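Long-range contacts in protein-glutamine gamma-glutamyltransferase 2 (Pagrus major, PDB 1G0D), which probably acts as a calcium-dependent acyltransferase that cross-links proteins by joining glutamine side chains to lysines or other primary amines: residues L473-F484 with H557-P568; L582-Q590 with V663-V673. One frame throughout, in Å; residues are numbered along the deposited sequence.

Contact 1 of 2, residues L473-F484 with H557-P568; sequences LQLSIKHAQPVF and HLIRVKALLDAP
Phe-484 carries CG anti to its own backbone N (chi1 -178°), which lays its ring against His-557; there ND1 sits over the centre of one ring face, 3.4 Å above the plane. The two ring planes meet obliquely, at 49°, and the imidazole is also held at its other nitrogen, NE2, by the carbonyl O of Lys-671. Replaced by an alanine, Phe-484 would probably leave ND1 without its aromatic cover and the imidazole freer to turn. Along strand 473-479, Ile-477 has CG1 beside its backbone N and chi2 extended, carrying CD1 across to Val-561 CG1 at 4.0 Å. No hydrogen bond joins the segments: this is face-to-face packing in the beta sandwich of the first C-terminal barrel domain of transglutaminases, with strand axes 7.9 Å apart and running 158° to each other. Residues 476-482 probably also take part in binding GTP, as in relatives. Leu-475 CD2 lies over the small Ala-563, whose CB is 4.0 Å away, and against Leu-565 CB. Leucine and isoleucine suit this apolar interface, being bulky and without polar side-chain atoms, while Ala-563 admits the leucine close to the backbone. Leu-473 crosses Leu-565 at about a right angle, its CG 3.5 Å from Leu-565 CD1.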
loop_
_atom_site.group_PDB
_atom_site.type_symbol
_atom_site.label_atom_id
_atom_site.label_comp_id
_atom_site.label_asym_id
_atom_site.label_seq_id
_atom_site.Cartn_x
_atom_site.Cartn_y
_atom_site.Cartn_z
ATOM N N LEU A 473 -23.594 30.887 -14.611
ATOM C CA LEU A 473 -24.077 29.525 -14.571
ATOM C C LEU A 473 -23.159 28.635 -13.727
ATOM O O LEU A 473 -21.936 28.747 -13.801
ATOM C CB LEU A 473 -24.190 28.987 -15.993
ATOM C CG LEU A 473 -25.560 29.000 -16.706
ATOM C CD1 LEU A 473 -26.571 29.852 -15.970
ATOM C CD2 LEU A 473 -25.371 29.528 -18.130
ATOM N N GLN A 474 -23.753 27.756 -12.925
ATOM C CA GLN A 474 -22.989 26.848 -12.082
ATOM C C GLN A 474 -23.600 25.466 -12.150
ATOM O O GLN A 474 -24.735 25.254 -11.743
ATOM C CB GLN A 474 -22.975 27.340 -10.637
ATOM C CG GLN A 474 -22.462 28.773 -10.472
ATOM C CD GLN A 474 -20.986 28.939 -10.855
ATOM O OE1 GLN A 474 -20.494 30.064 -11.029
ATOM N NE2 GLN A 474 -20.275 27.817 -10.990
ATOM N N LEU A 475 -22.827 24.520 -12.662
ATOM C CA LEU A 475 -23.286 23.146 -12.841
ATOM C C LEU A 475 -22.795 22.268 -11.702
ATOM O O LEU A 475 -21.679 22.430 -11.242
ATOM C CB LEU A 475 -22.760 22.619 -14.190
ATOM C CG LEU A 475 -23.481 21.539 -15.009
ATOM C CD1 LEU A 475 -24.985 21.715 -15.015
ATOM C CD2 LEU A 475 -22.941 21.582 -16.418
ATOM N N SER A 476 -23.629 21.337 -11.251
ATOM C CA SER A 476 -23.257 20.441 -10.165
ATOM C C SER A 476 -24.111 19.183 -10.197
ATOM O O SER A 476 -25.263 19.261 -10.591
ATOM C CB SER A 476 -23.437 21.153 -8.819
ATOM O OG SER A 476 -24.805 21.242 -8.443
ATOM N N ILE A 477 -23.547 18.039 -9.803
ATOM C CA ILE A 477 -24.264 16.754 -9.778
ATOM C C ILE A 477 -24.393 16.319 -8.339
ATOM O O ILE A 477 -23.458 16.503 -7.567
ATOM C CB ILE A 477 -23.496 15.657 -10.570
ATOM C CG1 ILE A 477 -23.401 16.066 -12.035
ATOM C CG2 ILE A 477 -24.209 14.334 -10.497
ATOM C CD1 ILE A 477 -22.213 15.506 -12.724
ATOM N N LYS A 478 -25.530 15.739 -7.969
ATOM C CA LYS A 478 -25.722 15.333 -6.582
ATOM C C LYS A 478 -26.435 14.020 -6.435
ATOM O O LYS A 478 -27.255 13.671 -7.256
ATOM C CB LYS A 478 -26.510 16.397 -5.829
ATOM C CG LYS A 478 -27.048 17.531 -6.693
ATOM C CD LYS A 478 -27.154 18.830 -5.901
ATOM C CE LYS A 478 -28.145 19.793 -6.561
ATOM N NZ LYS A 478 -28.299 21.068 -5.787
ATOM N N HIS A 479 -26.133 13.283 -5.380
ATOM C CA HIS A 479 -26.782 12.007 -5.185
ATOM C C HIS A 479 -26.879 11.618 -3.718
ATOM O O HIS A 479 -26.088 12.089 -2.899
ATOM C CB HIS A 479 -26.038 10.924 -5.972
ATOM C CG HIS A 479 -24.693 10.559 -5.409
ATOM N ND1 HIS A 479 -23.538 10.610 -6.160
ATOM C CD2 HIS A 479 -24.326 10.070 -4.200
ATOM C CE1 HIS A 479 -22.522 10.170 -5.442
ATOM N NE2 HIS A 479 -22.975 9.837 -4.247
ATOM N N ALA A 480 -27.831 10.736 -3.400
ATOM C CA ALA A 480 -28.056 10.262 -2.021
ATOM C C ALA A 480 -27.278 9.006 -1.629
ATOM O O ALA A 480 -27.747 8.247 -0.776
ATOM C CB ALA A 480 -29.547 9.991 -1.799
ATOM N N GLN A 481 -26.109 8.793 -2.235
ATOM C CA GLN A 481 -25.274 7.614 -1.977
ATOM C C GLN A 481 -26.091 6.341 -2.093
ATOM O O GLN A 481 -26.396 5.708 -1.089
ATOM C CB GLN A 481 -24.666 7.679 -0.588
ATOM C CG GLN A 481 -23.739 8.833 -0.405
ATOM C CD GLN A 481 -23.538 9.155 1.049
ATOM O OE1 GLN A 481 -24.247 10.000 1.615
ATOM N NE2 GLN A 481 -22.571 8.479 1.676
ATOM N N PRO A 482 -26.418 5.926 -3.330
ATOM C CA PRO A 482 -27.216 4.718 -3.588
ATOM C C PRO A 482 -26.579 3.422 -3.189
ATOM O O PRO A 482 -25.349 3.313 -3.169
ATOM C CB PRO A 482 -27.412 4.748 -5.089
ATOM C CG PRO A 482 -26.183 5.454 -5.578
ATOM C CD PRO A 482 -26.008 6.568 -4.592
ATOM N N VAL A 483 -27.421 2.434 -2.890
ATOM C CA VAL A 483 -26.939 1.109 -2.556
ATOM C C VAL A 483 -27.048 0.206 -3.780
ATOM O O VAL A 483 -28.067 0.204 -4.435
ATOM C CB VAL A 483 -27.785 0.482 -1.466
ATOM C CG1 VAL A 483 -27.270 -0.945 -1.156
ATOM C CG2 VAL A 483 -27.759 1.368 -0.250
ATOM N N PHE A 484 -26.009 -0.551 -4.098
ATOM C CA PHE A 484 -26.075 -1.451 -5.240
ATOM C C PHE A 484 -27.330 -2.300 -5.107
ATOM O O PHE A 484 -27.621 -2.813 -4.017
ATOM C CB PHE A 484 -24.865 -2.376 -5.279
ATOM C CG PHE A 484 -24.858 -3.292 -6.457
ATOM C CD1 PHE A 484 -24.868 -2.771 -7.744
ATOM C CD2 PHE A 484 -24.864 -4.676 -6.290
ATOM C CE1 PHE A 484 -24.879 -3.621 -8.857
ATOM C CE2 PHE A 484 -24.876 -5.535 -7.399
ATOM C CZ PHE A 484 -24.886 -5.002 -8.685
ATOM N N HIS A 557 -18.782 -1.323 -8.648
ATOM C CA HIS A 557 -20.093 -0.678 -8.801
ATOM C C HIS A 557 -20.040 0.851 -8.977
ATOM O O HIS A 557 -20.707 1.593 -8.241
ATOM C CB HIS A 557 -20.978 -1.005 -7.582
ATOM C CG HIS A 557 -20.750 -2.371 -7.016
ATOM N ND1 HIS A 557 -21.487 -3.469 -7.403
ATOM C CD2 HIS A 557 -19.841 -2.827 -6.127
ATOM C CE1 HIS A 557 -21.041 -4.543 -6.781
ATOM N NE2 HIS A 557 -20.040 -4.180 -5.998
ATOM N N LEU A 558 -19.281 1.313 -9.975
ATOM C CA LEU A 558 -19.118 2.745 -10.244
ATOM C C LEU A 558 -19.847 3.320 -11.477
ATOM O O LEU A 558 -19.831 2.747 -12.570
ATOM C CB LEU A 558 -17.638 3.049 -10.396
ATOM C CG LEU A 558 -16.720 3.090 -9.193
ATOM C CD1 LEU A 558 -15.306 2.890 -9.731
ATOM C CD2 LEU A 558 -16.866 4.430 -8.419
ATOM N N ILE A 559 -20.446 4.489 -11.309
ATOM C CA ILE A 559 -21.140 5.131 -12.400
ATOM C C ILE A 559 -20.652 6.562 -12.530
ATOM O O ILE A 559 -20.857 7.388 -11.643
ATOM C CB ILE A 559 -22.678 5.101 -12.159
ATOM C CG1 ILE A 559 -23.204 3.679 -12.424
ATOM C CG2 ILE A 559 -23.386 6.116 -13.067
ATOM C CD1 ILE A 559 -24.568 3.423 -11.880
ATOM N N ARG A 560 -19.999 6.865 -13.640
ATOM C CA ARG A 560 -19.512 8.215 -13.847
ATOM C C ARG A 560 -20.592 9.053 -14.530
ATOM O O ARG A 560 -20.970 8.760 -15.651
ATOM C CB ARG A 560 -18.268 8.175 -14.723
ATOM C CG ARG A 560 -17.474 9.466 -14.770
ATOM C CD ARG A 560 -16.139 9.184 -15.414
ATOM N NE ARG A 560 -15.215 8.543 -14.488
ATOM C CZ ARG A 560 -13.954 8.228 -14.780
ATOM N NH1 ARG A 560 -13.178 7.648 -13.866
ATOM N NH2 ARG A 560 -13.469 8.490 -15.987
ATOM N N VAL A 561 -21.106 10.073 -13.854
ATOM C CA VAL A 561 -22.114 10.950 -14.437
ATOM C C VAL A 561 -21.423 12.225 -14.886
ATOM O O VAL A 561 -20.568 12.740 -14.170
ATOM C CB VAL A 561 -23.186 11.312 -13.409
ATOM C CG1 VAL A 561 -24.213 12.258 -14.024
ATOM C CG2 VAL A 561 -23.850 10.042 -12.906
ATOM N N LYS A 562 -21.760 12.709 -16.080
ATOM C CA LYS A 562 -21.176 13.945 -16.626
ATOM C C LYS A 562 -22.254 14.909 -17.088
ATOM O O LYS A 562 -23.317 14.509 -17.524
ATOM C CB LYS A 562 -20.267 13.639 -17.810
ATOM C CG LYS A 562 -19.198 12.627 -17.495
ATOM C CD LYS A 562 -18.282 12.439 -18.699
ATOM C CE LYS A 562 -17.134 11.496 -18.409
ATOM N NZ LYS A 562 -16.103 11.631 -19.463
ATOM N N ALA A 563 -22.000 16.192 -16.993
ATOM C CA ALA A 563 -23.019 17.117 -17.431
ATOM C C ALA A 563 -22.296 18.211 -18.168
ATOM O O ALA A 563 -21.228 18.650 -17.743
ATOM C CB ALA A 563 -23.784 17.683 -16.241
ATOM N N LEU A 564 -22.851 18.610 -19.303
ATOM C CA LEU A 564 -22.264 19.670 -20.122
ATOM C C LEU A 564 -23.329 20.739 -20.153
ATOM O O LEU A 564 -24.514 20.437 -20.251
ATOM C CB LEU A 564 -22.021 19.163 -21.542
ATOM C CG LEU A 564 -20.817 19.600 -22.361
ATOM C CD1 LEU A 564 -21.274 20.570 -23.403
ATOM C CD2 LEU A 564 -19.736 20.181 -21.484
ATOM N N LEU A 565 -22.934 21.991 -20.057
ATOM C CA LEU A 565 -23.912 23.061 -20.086
ATOM C C LEU A 565 -23.378 24.007 -21.112
ATOM O O LEU A 565 -22.490 24.778 -20.792
ATOM C CB LEU A 565 -23.950 23.774 -18.740
ATOM C CG LEU A 565 -25.216 24.348 -18.107
ATOM C CD1 LEU A 565 -25.137 25.853 -18.117
ATOM C CD2 LEU A 565 -26.430 23.868 -18.832
ATOM N N ASP A 566 -23.849 23.949 -22.349
ATOM C CA ASP A 566 -23.305 24.914 -23.265
ATOM C C ASP A 566 -23.937 26.238 -22.952
ATOM O O ASP A 566 -25.093 26.530 -23.285
ATOM C CB ASP A 566 -23.499 24.551 -24.714
ATOM C CG ASP A 566 -22.281 24.915 -25.533
ATOM O OD1 ASP A 566 -21.859 24.089 -26.383
ATOM O OD2 ASP A 566 -21.741 26.030 -25.297
ATOM N N ALA A 567 -23.127 27.015 -22.246
ATOM C CA ALA A 567 -23.480 28.327 -21.774
ATOM C C ALA A 567 -23.550 29.357 -22.884
ATOM O O ALA A 567 -22.565 29.612 -23.585
ATOM C CB ALA A 567 -22.463 28.777 -20.698
ATOM N N PRO A 568 -24.735 29.958 -23.059
ATOM C CA PRO A 568 -25.081 30.997 -24.044
ATOM C C PRO A 568 -24.148 32.241 -24.047
ATOM O O PRO A 568 -23.776 32.732 -22.948
ATOM C CB PRO A 568 -26.519 31.376 -23.665
ATOM C CG PRO A 568 -26.702 30.835 -22.240
ATOM C CD PRO A 568 -25.902 29.576 -22.243
#

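Contact 2 of 2, residues L582-Q590 with V663-V673; sequences LSTPELLVQ and VDFDSDRLKDV
The entry into the C-terminal immunoglobulin-like domain is formed here, where the chain of 582-590 runs against the hairpin made by the end of strand 659-666 and the start of strand 673-682. Thr-584 makes the polar link: its OG1 donates to the carbonyl O of Asp-672 at 2.8 Å, with a C=O...donor angle of 155° and the donor tilted 19° from the carbonyl plane. Its chi1 of 41° sets OG1 between the backbone N and the carbonyl carbon and turns CG2 toward the hairpin, 3.4 Å from Lys-671 O. Threonine fits because one branch bonds while the other packs. Leu-670 brings its CD1 to the Pro-585 ring, 3.9 Å from Pro-585 CD; the ring offers a compact apolar surface and restricts phi as the chain passes the hairpin.

Leu-587 reaches in with both methyls. CD1 meets Val-663 CG1 at 3.5 Å and also nears Phe-665 CB, whereas CD2 meets Val-673 CG1 at the same separation; each valine is crossed at about a right angle. One forked side chain thus bridges the two arms of the hairpin. Phe-607 of strand 601-608 touches Pro-585, Leu-587 and Leu-670, extending the apolar cluster. Within the turn, Ser-667 OG accepts from Leu-670 N in an ST motif, and Lys-671 NZ forms a salt bridge with Asp-666 OD2 at 3.0 Å, on the syn lone pair. Apolar packing of Leu-587, just before strand 588-590, and of Val-589 within it against the hairpin of the facing sheet is typical of an immunoglobulin-like beta sandwich.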
loop_
_atom_site.group_PDB
_atom_site.type_symbol
_atom_site.label_atom_id
_atom_site.label_comp_id
_atom_site.label_asym_id
_atom_site.label_seq_id
_atom_site.Cartn_x
_atom_site.Cartn_y
_atom_site.Cartn_z
ATOM N N LEU A 582 -21.708 2.863 -5.878
ATOM C CA LEU A 582 -22.906 2.254 -5.310
ATOM C C LEU A 582 -22.446 1.286 -4.208
ATOM O O LEU A 582 -21.606 0.417 -4.462
ATOM C CB LEU A 582 -23.687 1.512 -6.409
ATOM C CG LEU A 582 -24.675 2.222 -7.351
ATOM C CD1 LEU A 582 -24.307 3.626 -7.552
ATOM C CD2 LEU A 582 -24.660 1.561 -8.679
ATOM N N SER A 583 -23.010 1.425 -2.999
ATOM C CA SER A 583 -22.611 0.609 -1.837
ATOM C C SER A 583 -23.030 -0.845 -1.763
ATOM O O SER A 583 -24.034 -1.225 -2.335
ATOM C CB SER A 583 -23.050 1.284 -0.519
ATOM O OG SER A 583 -24.313 1.926 -0.572
ATOM N N THR A 584 -22.247 -1.658 -1.051
ATOM C CA THR A 584 -22.579 -3.066 -0.842
ATOM C C THR A 584 -22.942 -3.165 0.643
ATOM O O THR A 584 -22.540 -2.321 1.447
ATOM C CB THR A 584 -21.415 -4.011 -1.161
ATOM O OG1 THR A 584 -20.196 -3.450 -0.670
ATOM C CG2 THR A 584 -21.304 -4.231 -2.673
ATOM N N PRO A 585 -23.711 -4.187 1.034
ATOM C CA PRO A 585 -24.033 -4.217 2.464
ATOM C C PRO A 585 -22.787 -4.389 3.300
ATOM O O PRO A 585 -21.791 -4.919 2.811
ATOM C CB PRO A 585 -25.001 -5.395 2.601
ATOM C CG PRO A 585 -24.755 -6.263 1.386
ATOM C CD PRO A 585 -24.278 -5.332 0.297
ATOM N N GLU A 586 -22.845 -3.923 4.549
ATOM C CA GLU A 586 -21.729 -4.041 5.474
ATOM C C GLU A 586 -21.863 -5.209 6.439
ATOM O O GLU A 586 -22.755 -5.227 7.283
ATOM C CB GLU A 586 -21.552 -2.783 6.285
ATOM C CG GLU A 586 -20.161 -2.754 6.869
ATOM C CD GLU A 586 -20.025 -1.851 8.070
ATOM O OE1 GLU A 586 -20.808 -0.862 8.160
ATOM O OE2 GLU A 586 -19.124 -2.143 8.909
ATOM N N LEU A 587 -20.941 -6.159 6.331
ATOM C CA LEU A 587 -20.965 -7.354 7.162
ATOM C C LEU A 587 -20.994 -7.030 8.643
ATOM O O LEU A 587 -20.353 -6.083 9.088
ATOM C CB LEU A 587 -19.747 -8.267 6.857
ATOM C CG LEU A 587 -19.533 -8.752 5.405
ATOM C CD1 LEU A 587 -18.410 -9.816 5.313
ATOM C CD2 LEU A 587 -20.849 -9.322 4.896
ATOM N N LEU A 588 -21.766 -7.828 9.384
ATOM C CA LEU A 588 -21.890 -7.735 10.834
ATOM C C LEU A 588 -20.979 -8.810 11.349
ATOM O O LEU A 588 -21.294 -10.019 11.273
ATOM C CB LEU A 588 -23.292 -8.067 11.286
ATOM C CG LEU A 588 -23.808 -7.400 12.555
ATOM C CD1 LEU A 588 -24.642 -8.393 13.279
ATOM C CD2 LEU A 588 -22.689 -6.929 13.408
ATOM N N VAL A 589 -19.823 -8.377 11.830
ATOM C CA VAL A 589 -18.867 -9.316 12.356
ATOM C C VAL A 589 -18.893 -9.175 13.879
ATOM O O VAL A 589 -18.791 -8.060 14.409
ATOM C CB VAL A 589 -17.489 -9.030 11.781
ATOM C CG1 VAL A 589 -16.566 -10.148 12.107
ATOM C CG2 VAL A 589 -17.581 -8.878 10.282
ATOM N N GLN A 590 -19.087 -10.309 14.568
ATOM C CA GLN A 590 -19.160 -10.355 16.028
ATOM C C GLN A 590 -18.467 -11.585 16.583
ATOM O O GLN A 590 -18.649 -12.684 16.095
ATOM C CB GLN A 590 -20.611 -10.398 16.485
ATOM C CG GLN A 590 -21.497 -9.329 15.889
ATOM C CD GLN A 590 -22.988 -9.601 16.100
ATOM O OE1 GLN A 590 -23.646 -8.921 16.897
ATOM N NE2 GLN A 590 -23.528 -10.590 15.378
ATOM N N VAL A 663 -13.079 -9.563 7.242
ATOM C CA VAL A 663 -13.877 -10.488 6.475
ATOM C C VAL A 663 -14.327 -9.941 5.115
ATOM O O VAL A 663 -14.716 -8.768 4.961
ATOM C CB VAL A 663 -15.115 -10.935 7.297
ATOM C CG1 VAL A 663 -15.921 -11.939 6.522
ATOM C CG2 VAL A 663 -14.664 -11.543 8.602
ATOM N N ASP A 664 -14.237 -10.834 4.134
ATOM C CA ASP A 664 -14.644 -10.590 2.771
ATOM C C ASP A 664 -15.736 -11.594 2.326
ATOM O O ASP A 664 -15.718 -12.768 2.694
ATOM C CB ASP A 664 -13.431 -10.725 1.861
ATOM C CG ASP A 664 -13.810 -10.743 0.401
ATOM O OD1 ASP A 664 -14.025 -9.650 -0.179
ATOM O OD2 ASP A 664 -13.908 -11.855 -0.167
ATOM N N PHE A 665 -16.701 -11.118 1.547
ATOM C CA PHE A 665 -17.754 -11.984 0.995
ATOM C C PHE A 665 -17.903 -11.782 -0.513
ATOM O O PHE A 665 -18.074 -10.647 -0.994
ATOM C CB PHE A 665 -19.131 -11.741 1.655
ATOM C CG PHE A 665 -20.278 -12.480 0.971
ATOM C CD1 PHE A 665 -20.572 -13.812 1.289
ATOM C CD2 PHE A 665 -21.021 -11.866 -0.039
ATOM C CE1 PHE A 665 -21.588 -14.516 0.596
ATOM C CE2 PHE A 665 -22.026 -12.562 -0.722
ATOM C CZ PHE A 665 -22.306 -13.884 -0.407
ATOM N N ASP A 666 -17.828 -12.887 -1.255
ATOM C CA ASP A 666 -18.017 -12.836 -2.702
ATOM C C ASP A 666 -19.075 -13.833 -3.173
ATOM O O ASP A 666 -19.257 -14.915 -2.594
ATOM C CB ASP A 666 -16.715 -13.080 -3.474
ATOM C CG ASP A 666 -16.821 -12.638 -4.939
ATOM O OD1 ASP A 666 -16.278 -13.350 -5.811
ATOM O OD2 ASP A 666 -17.446 -11.583 -5.218
ATOM N N SER A 667 -19.764 -13.450 -4.240
ATOM C CA SER A 667 -20.816 -14.271 -4.788
ATOM C C SER A 667 -20.871 -13.883 -6.239
ATOM O O SER A 667 -20.219 -12.912 -6.626
ATOM C CB SER A 667 -22.130 -13.905 -4.119
ATOM O OG SER A 667 -22.407 -12.538 -4.374
ATOM N N ASP A 668 -21.655 -14.621 -7.027
ATOM C CA ASP A 668 -21.799 -14.344 -8.463
ATOM C C ASP A 668 -22.334 -12.942 -8.736
ATOM O O ASP A 668 -21.751 -12.205 -9.526
ATOM C CB ASP A 668 -22.722 -15.373 -9.144
ATOM C CG ASP A 668 -24.111 -15.420 -8.532
ATOM O OD1 ASP A 668 -24.999 -16.049 -9.147
ATOM O OD2 ASP A 668 -24.322 -14.842 -7.443
ATOM N N ARG A 669 -23.415 -12.575 -8.056
ATOM C CA ARG A 669 -24.033 -11.284 -8.238
ATOM C C ARG A 669 -23.658 -10.215 -7.216
ATOM O O ARG A 669 -23.871 -9.020 -7.471
ATOM C CB ARG A 669 -25.543 -11.462 -8.270
ATOM C CG ARG A 669 -25.974 -12.542 -9.242
ATOM C CD ARG A 669 -25.941 -12.045 -10.681
ATOM N NE ARG A 669 -27.267 -11.590 -11.082
ATOM C CZ ARG A 669 -27.693 -10.336 -10.942
ATOM N NH1 ARG A 669 -28.929 -9.991 -11.332
ATOM N NH2 ARG A 669 -26.873 -9.417 -10.425
ATOM N N LEU A 670 -23.132 -10.622 -6.056
ATOM C CA LEU A 670 -22.705 -9.654 -5.022
ATOM C C LEU A 670 -21.227 -9.807 -4.773
ATOM O O LEU A 670 -20.766 -10.841 -4.245
ATOM C CB LEU A 670 -23.413 -9.867 -3.701
ATOM C CG LEU A 670 -24.171 -8.685 -3.096
ATOM C CD1 LEU A 670 -23.974 -8.696 -1.605
ATOM C CD2 LEU A 670 -23.746 -7.389 -3.681
ATOM N N LYS A 671 -20.486 -8.772 -5.165
ATOM C CA LYS A 671 -19.053 -8.794 -5.010
ATOM C C LYS A 671 -18.615 -7.563 -4.265
ATOM O O LYS A 671 -19.332 -6.552 -4.279
ATOM C CB LYS A 671 -18.368 -8.821 -6.390
ATOM C CG LYS A 671 -19.047 -9.670 -7.458
ATOM C CD LYS A 671 -18.349 -9.568 -8.810
ATOM C CE LYS A 671 -17.955 -10.950 -9.311
ATOM N NZ LYS A 671 -17.626 -11.894 -8.170
ATOM N N ASP A 672 -17.435 -7.663 -3.624
ATOM C CA ASP A 672 -16.841 -6.544 -2.900
ATOM C C ASP A 672 -17.636 -6.283 -1.613
ATOM O O ASP A 672 -18.139 -5.185 -1.367
ATOM C CB ASP A 672 -16.844 -5.317 -3.847
ATOM C CG ASP A 672 -15.738 -4.313 -3.558
ATOM O OD1 ASP A 672 -16.003 -3.095 -3.692
ATOM O OD2 ASP A 672 -14.615 -4.724 -3.217
ATOM N N VAL A 673 -17.796 -7.303 -0.789
ATOM C CA VAL A 673 -18.524 -7.101 0.456
ATOM C C VAL A 673 -17.611 -7.358 1.679
ATOM O O VAL A 673 -17.123 -8.477 1.874
ATOM C CB VAL A 673 -19.777 -8.019 0.505
ATOM C CG1 VAL A 673 -20.534 -7.777 1.789
ATOM C CG2 VAL A 673 -20.666 -7.742 -0.700
#

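In the fold
Going from the N terminus, the chain passes through the N-terminal sandwich and the catalytic core before strand 473-479. Contact 1 then closes a loop of 72 residues by bringing that strand, with the following 480-484, against 557-568, facing one sheet of the first barrel domain with another. After strand 573-581, contact 2 opens at Leu-582 and closes a second loop of 72 residues at 663-673, within the last domain. The two loops follow in series, neither crossing nor enclosing the other. They nonetheless meet at the domain junction, where Phe-484 N probably bonds to Ser-583 O and His-557 O to Leu-582 N, tying residues 582-583 to the first barrel domain just ahead of Thr-584.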